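PDB 5E2G: beta-lactamase, which probably hydrolyses beta-lactams to substituted beta-amino acids, as a member of the class C beta-lactamase family linked to antibiotic resistance. Local coordinates for residues Gly100-Leu104 with Leu105-Thr109; Val151-Gly154 with Met155-Trp158; Asp8-Thr11 with Arg12-Pro16. All coordinates share one frame; numbering follows the deposited sequence. Where two conformers were deposited one is given.

Contact 1. Residues Gly100-Leu104 with Leu105-Thr109; sequences GVVTL and LQLGT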
# COMPACT_ATOMS: atom_id res chain seq x y z
N GLY A 100 -16.07 -17.75 -7.72
CA GLY A 100 -17.16 -16.92 -8.19
C GLY A 100 -17.96 -16.25 -7.09
O GLY A 100 -18.65 -15.26 -7.35
N VAL A 101 -17.89 -16.78 -5.86
CA VAL A 101 -18.62 -16.22 -4.73
C VAL A 101 -17.76 -15.31 -3.85
O VAL A 101 -18.32 -14.62 -2.99
CB VAL A 101 -19.23 -17.33 -3.85
CG1 VAL A 101 -20.08 -18.27 -4.68
CG2 VAL A 101 -18.14 -18.07 -3.11
N VAL A 102 -16.44 -15.31 -4.02
CA VAL A 102 -15.60 -14.38 -3.27
C VAL A 102 -16.01 -12.96 -3.62
O VAL A 102 -16.17 -12.62 -4.80
CB VAL A 102 -14.11 -14.61 -3.58
CG1 VAL A 102 -13.26 -13.59 -2.84
CG2 VAL A 102 -13.69 -15.99 -3.17
N THR A 103 -16.22 -12.13 -2.60
CA THR A 103 -16.64 -10.76 -2.84
C THR A 103 -15.44 -9.85 -3.03
O THR A 103 -14.30 -10.21 -2.72
CB THR A 103 -17.50 -10.22 -1.69
OG1 THR A 103 -16.75 -10.24 -0.47
CG2 THR A 103 -18.76 -11.05 -1.55
N LEU A 104 -15.70 -8.66 -3.56
CA LEU A 104 -14.64 -7.66 -3.66
C LEU A 104 -14.09 -7.31 -2.29
O LEU A 104 -12.88 -7.11 -2.13
CB LEU A 104 -15.16 -6.42 -4.39
CG LEU A 104 -15.27 -6.41 -5.93
CD1 LEU A 104 -16.04 -7.57 -6.49
CD2 LEU A 104 -15.92 -5.15 -6.36
N LEU A 105 -14.95 -7.28 -1.27
CA LEU A 105 -14.49 -7.00 0.09
C LEU A 105 -13.51 -8.05 0.59
O LEU A 105 -12.48 -7.71 1.19
CB LEU A 105 -15.69 -6.90 1.03
CG LEU A 105 -15.36 -6.40 2.44
CD1 LEU A 105 -14.74 -5.01 2.37
CD2 LEU A 105 -16.61 -6.41 3.31
N GLN A 106 -13.80 -9.33 0.35
CA GLN A 106 -12.88 -10.39 0.76
C GLN A 106 -11.53 -10.29 0.05
O GLN A 106 -10.50 -10.64 0.63
CB GLN A 106 -13.54 -11.75 0.51
CG GLN A 106 -14.67 -12.00 1.50
CD GLN A 106 -15.78 -12.90 0.98
OE1 GLN A 106 -15.69 -13.47 -0.10
NE2 GLN A 106 -16.85 -13.01 1.76
N LEU A 107 -11.50 -9.78 -1.18
CA LEU A 107 -10.22 -9.58 -1.85
C LEU A 107 -9.45 -8.40 -1.26
O LEU A 107 -8.22 -8.43 -1.22
CB LEU A 107 -10.45 -9.38 -3.35
CG LEU A 107 -11.12 -10.58 -4.01
CD1 LEU A 107 -11.49 -10.27 -5.45
CD2 LEU A 107 -10.21 -11.80 -3.93
N GLY A 108 -10.15 -7.37 -0.79
CA GLY A 108 -9.50 -6.20 -0.24
C GLY A 108 -9.15 -6.30 1.22
O GLY A 108 -8.59 -5.36 1.79
N THR A 109 -9.47 -7.42 1.84
CA THR A 109 -9.18 -7.64 3.25
C THR A 109 -8.30 -8.87 3.48
O THR A 109 -8.05 -9.22 4.64
CB THR A 109 -10.48 -7.74 4.05
OG1 THR A 109 -11.27 -8.84 3.57
CG2 THR A 109 -11.30 -6.45 3.94
O HOH W 1 -18.25 -14.81 -0.20
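A capping box formed by Thr103 and Gln106 opens the short helix 104-108. Thr103 is the N-cap. Thr103 OG1 accepts from Gln106 N at 3.2 Å. In return Thr103 N donates to Gln106 OE1 at 2.9 Å, with a nearly straight N-H...O angle of 165°. That donor stands above the plane of the side-chain amide, 56° out of it. OG1 of Thr103 lies between its own backbone N and carbonyl carbon (chi1 60°), which turns it toward the first turn of the helix. The same oxygen packs against CD of Gln106 at 3.2 Å. One water donates to both Gln106 OE1 and Val101 O, so OE1 is gripped by two bonds. Behind the box, Leu107 N bonds to Thr103 O at 3.2 Å and Gly108 N to Leu104 O at 3.1 Å. On the apolar side, Val102 CG1 meets Leu107 CD2 at 3.7 Å, the two side chains crossing at about a right angle. Leu107 then packs on Ala152, Met155 and Leu159 of helix 150-164, and Leu104 reaches Leu156 of the same helix. Leu105 and Thr109 touch strand 256-260 through Tyr257.

Contact 2. Residues Val151-Gly154 with Met155-Trp158; sequences VAIG and MLGW
Met155, selenomethionine in this crystal, meets Val151 one helical turn back. Met155 N donates to Val151 O at 3.0 Å, from 45° above the carbonyl plane. Met155 CB and CG each lie 3.3 Å from Val151 O. Two successive bends beyond CG carry the side chain off toward helix 126-135, where it packs on Leu129 and Leu133. Next, Leu156 N bonds to Ala152 O at 3.0 Å, in the carbonyl plane, though the N-H...O angle is only 132°. With Leu156 CG anti to the backbone N (chi1 -178°), its branch carries Leu156 CD2 to Ile153 CD1 at 3.7 Å, the two side chains crossing obliquely. Ile153 is poorly ordered, so this methyl contact is less certain. Gly157 N follows with a straighter bond to Ile153 O at 3.2 Å. Trp158 N reaches Gly154 O at 3.3 Å, a weak bond. Between the two segments, hydrogen bonding is confined to the backbone. The one apolar side-chain pair across the turn is Ile153 with Leu156. The N-H groups of Met155 to Trp158 are all satisfied within the helix, leaving the side chains of this buried turn to pack on helices 64-77, 104-108 and 126-135.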
# COMPACT_ATOMS: atom_id res chain seq x y z
N VAL A 151 -2.85 -12.51 -5.09
CA VAL A 151 -3.98 -12.92 -5.91
C VAL A 151 -5.27 -12.24 -5.46
O VAL A 151 -6.13 -11.91 -6.28
CB VAL A 151 -4.12 -14.46 -5.89
CG1 VAL A 151 -5.44 -14.88 -6.50
CG2 VAL A 151 -2.95 -15.09 -6.62
N ALA A 152 -5.43 -12.02 -4.16
CA ALA A 152 -6.62 -11.35 -3.64
C ALA A 152 -6.71 -9.93 -4.19
O ALA A 152 -7.63 -9.60 -4.95
CB ALA A 152 -6.59 -11.33 -2.12
N ILE A 153 -5.75 -9.08 -3.82
CA ILE A 153 -5.77 -7.69 -4.25
C ILE A 153 -5.44 -7.55 -5.73
O ILE A 153 -5.93 -6.63 -6.39
CB ILE A 153 -4.80 -6.88 -3.37
CG1 ILE A 153 -4.57 -5.49 -3.97
CG2 ILE A 153 -3.50 -7.65 -3.21
CD1 ILE A 153 -5.76 -4.57 -3.89
N GLY A 154 -4.61 -8.45 -6.27
CA GLY A 154 -4.47 -8.52 -7.71
C GLY A 154 -5.82 -8.54 -8.38
O GLY A 154 -6.10 -7.75 -9.29
N MSE A 155 -6.72 -9.39 -7.89
CA MSE A 155 -8.06 -9.50 -8.43
C MSE A 155 -8.98 -8.35 -8.02
O MSE A 155 -9.96 -8.09 -8.70
CB MSE A 155 -8.68 -10.83 -8.02
CG MSE A 155 -8.18 -12.01 -8.83
SE MSE A 155 -8.36 -11.73 -10.76
CE MSE A 155 -10.28 -11.47 -10.89
N LEU A 156 -8.70 -7.66 -6.93
CA LEU A 156 -9.53 -6.50 -6.59
C LEU A 156 -9.39 -5.43 -7.66
O LEU A 156 -10.39 -4.86 -8.11
CB LEU A 156 -9.16 -5.94 -5.22
CG LEU A 156 -9.98 -4.74 -4.71
CD1 LEU A 156 -11.45 -5.12 -4.51
CD2 LEU A 156 -9.39 -4.16 -3.43
N GLY A 157 -8.16 -5.14 -8.08
CA GLY A 157 -7.95 -4.13 -9.10
C GLY A 157 -8.50 -4.55 -10.45
O GLY A 157 -9.08 -3.73 -11.17
N TRP A 158 -8.29 -5.81 -10.82
CA TRP A 158 -8.83 -6.33 -12.08
C TRP A 158 -10.33 -6.12 -12.14
O TRP A 158 -10.86 -5.58 -13.12
CB TRP A 158 -8.51 -7.82 -12.22
CG TRP A 158 -7.91 -8.18 -13.54
CD1 TRP A 158 -6.73 -7.73 -14.06
CD2 TRP A 158 -8.45 -9.09 -14.51
NE1 TRP A 158 -6.51 -8.29 -15.29
CE2 TRP A 158 -7.54 -9.13 -15.59
CE3 TRP A 158 -9.61 -9.88 -14.57
CZ2 TRP A 158 -7.76 -9.92 -16.72
CZ3 TRP A 158 -9.82 -10.66 -15.69
CH2 TRP A 158 -8.90 -10.68 -16.75

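Contact 3. Residues Asp8-Thr11 with Arg12-Pro16; sequences DTVT and RQIAP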
# COMPACT_ATOMS: atom_id res chain seq x y z
N ASP A 8 17.02 16.72 11.65
CA ASP A 8 17.87 16.05 12.63
C ASP A 8 17.15 14.88 13.27
O ASP A 8 17.74 13.81 13.46
CB ASP A 8 18.32 17.04 13.71
CG ASP A 8 19.06 18.23 13.15
OD1 ASP A 8 19.43 18.19 11.96
OD2 ASP A 8 19.26 19.21 13.91
N THR A 9 15.87 15.06 13.59
CA THR A 9 15.09 13.97 14.18
C THR A 9 15.04 12.77 13.25
O THR A 9 15.23 11.62 13.68
CB THR A 9 13.68 14.45 14.51
OG1 THR A 9 13.74 15.58 15.38
CG2 THR A 9 12.89 13.34 15.18
N VAL A 10 14.78 13.01 11.96
CA VAL A 10 14.75 11.91 11.00
C VAL A 10 16.13 11.28 10.88
O VAL A 10 16.29 10.06 10.99
CB VAL A 10 14.22 12.40 9.64
CG1 VAL A 10 14.49 11.37 8.57
CG2 VAL A 10 12.73 12.68 9.73
N THR A 11 17.15 12.12 10.68
CA THR A 11 18.49 11.62 10.42
C THR A 11 18.96 10.68 11.52
O THR A 11 19.58 9.65 11.24
CB THR A 11 19.46 12.80 10.28
OG1 THR A 11 19.01 13.67 9.24
CG2 THR A 11 20.85 12.30 9.94
N ARG A 12 18.67 11.01 12.78
CA ARG A 12 19.11 10.18 13.89
C ARG A 12 18.52 8.78 13.82
O ARG A 12 19.08 7.86 14.43
CB ARG A 12 18.76 10.84 15.22
CG ARG A 12 19.46 12.17 15.44
CD ARG A 12 19.38 12.63 16.89
NE ARG A 12 18.96 14.02 16.98
CZ ARG A 12 17.71 14.41 17.22
NH1 ARG A 12 16.75 13.50 17.41
NH2 ARG A 12 17.41 15.70 17.29
N GLN A 13 17.41 8.59 13.10
CA GLN A 13 16.87 7.25 12.90
C GLN A 13 17.37 6.62 11.60
O GLN A 13 17.73 5.44 11.57
CB GLN A 13 15.34 7.30 12.88
CG GLN A 13 14.73 7.92 14.11
CD GLN A 13 15.00 7.12 15.35
OE1 GLN A 13 14.95 5.89 15.34
NE2 GLN A 13 15.29 7.82 16.45
N ILE A 14 17.41 7.41 10.52
CA ILE A 14 17.61 6.85 9.19
C ILE A 14 19.07 6.55 8.93
O ILE A 14 19.41 5.53 8.30
CB ILE A 14 17.02 7.82 8.15
CG1 ILE A 14 15.50 7.89 8.32
CG2 ILE A 14 17.38 7.38 6.76
CD1 ILE A 14 14.84 6.54 8.48
N ALA A 15 19.97 7.41 9.40
CA ALA A 15 21.40 7.20 9.16
C ALA A 15 21.89 5.87 9.72
O ALA A 15 22.57 5.13 8.98
CB ALA A 15 22.19 8.38 9.72
N PRO A 16 21.60 5.49 10.97
CA PRO A 16 22.06 4.16 11.43
C PRO A 16 21.35 3.04 10.71
O PRO A 16 21.96 1.99 10.46
CB PRO A 16 21.73 4.17 12.93
CG PRO A 16 21.47 5.60 13.27
CD PRO A 16 20.87 6.19 12.04
O HOH W 2 14.81 10.66 16.28
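The Arg12 guanidinium lies over the backbone of the preceding turn. On one face it has Asp8 O, 3.7 Å above the plane and offset toward the rim, and Thr9 N, likewise toward the rim. Near its ends, Arg12 NH1 is 3.7 Å from Thr9 CA and NH2 is 3.9 Å from Asp8 CB. The Arg12 chain gets there by bending at chi3 (-132°), after CG has passed 3.1 Å from Asp8 O. The Asp8 carboxylate does not touch the guanidinium (Asp8 OD2 to Arg12 NH2 5.2 Å), though the opposite charges probably attract weakly.

Arg12 N also bonds to Asp8 O. Val10 O accepts twice: from Gln13 N at 2.8 Å, well above the carbonyl plane, and from Ile14 N at 2.9 Å, in that plane. Val10 and Ile14 lie side by side, their CG1 atoms 3.6 Å apart. A bend at chi2 (-65°) leaves Gln13 NE2 beside a water, which accepts from it and donates to Thr9 O. Ala15 N bonds to Thr11 O. The helix kinks at Pro16, whose N makes no bond to the turn before.

Thr9 OG1 bonds to Asp5 O, and Thr11 OG1 to both Arg7 O and Tyr41 OH. Val10 and Ile14 rest on strand 25-32. Gln13 meets helix 344-357. Helix 3-21 is an amphipathic N-terminal helix: its apolar side packs on the large antiparallel sheet, next to the C-terminal helix, as in the serine beta-lactamase fold.

Contact 3 comes first along the chain, then contact 1, then contact 2. Contacts 1 and 2 are neighbours, with centres about 9 Å apart, and they touch where helix 104-108 packs on helix 150-164. Contact 3 lies on the opposite side of the chain's centre. Its centre is about 40 Å from that of contact 1 and about 36 Å from that of contact 2. It belongs to helix 3-21, against one end of the ten-stranded sheet. Contact 1 also touches strand 256-260 of that sheet. Contact 2 borders Lys65 of a probable SxxK motif, so this helix pair lies close to the presumed active site, whereas contact 3 is remote packing.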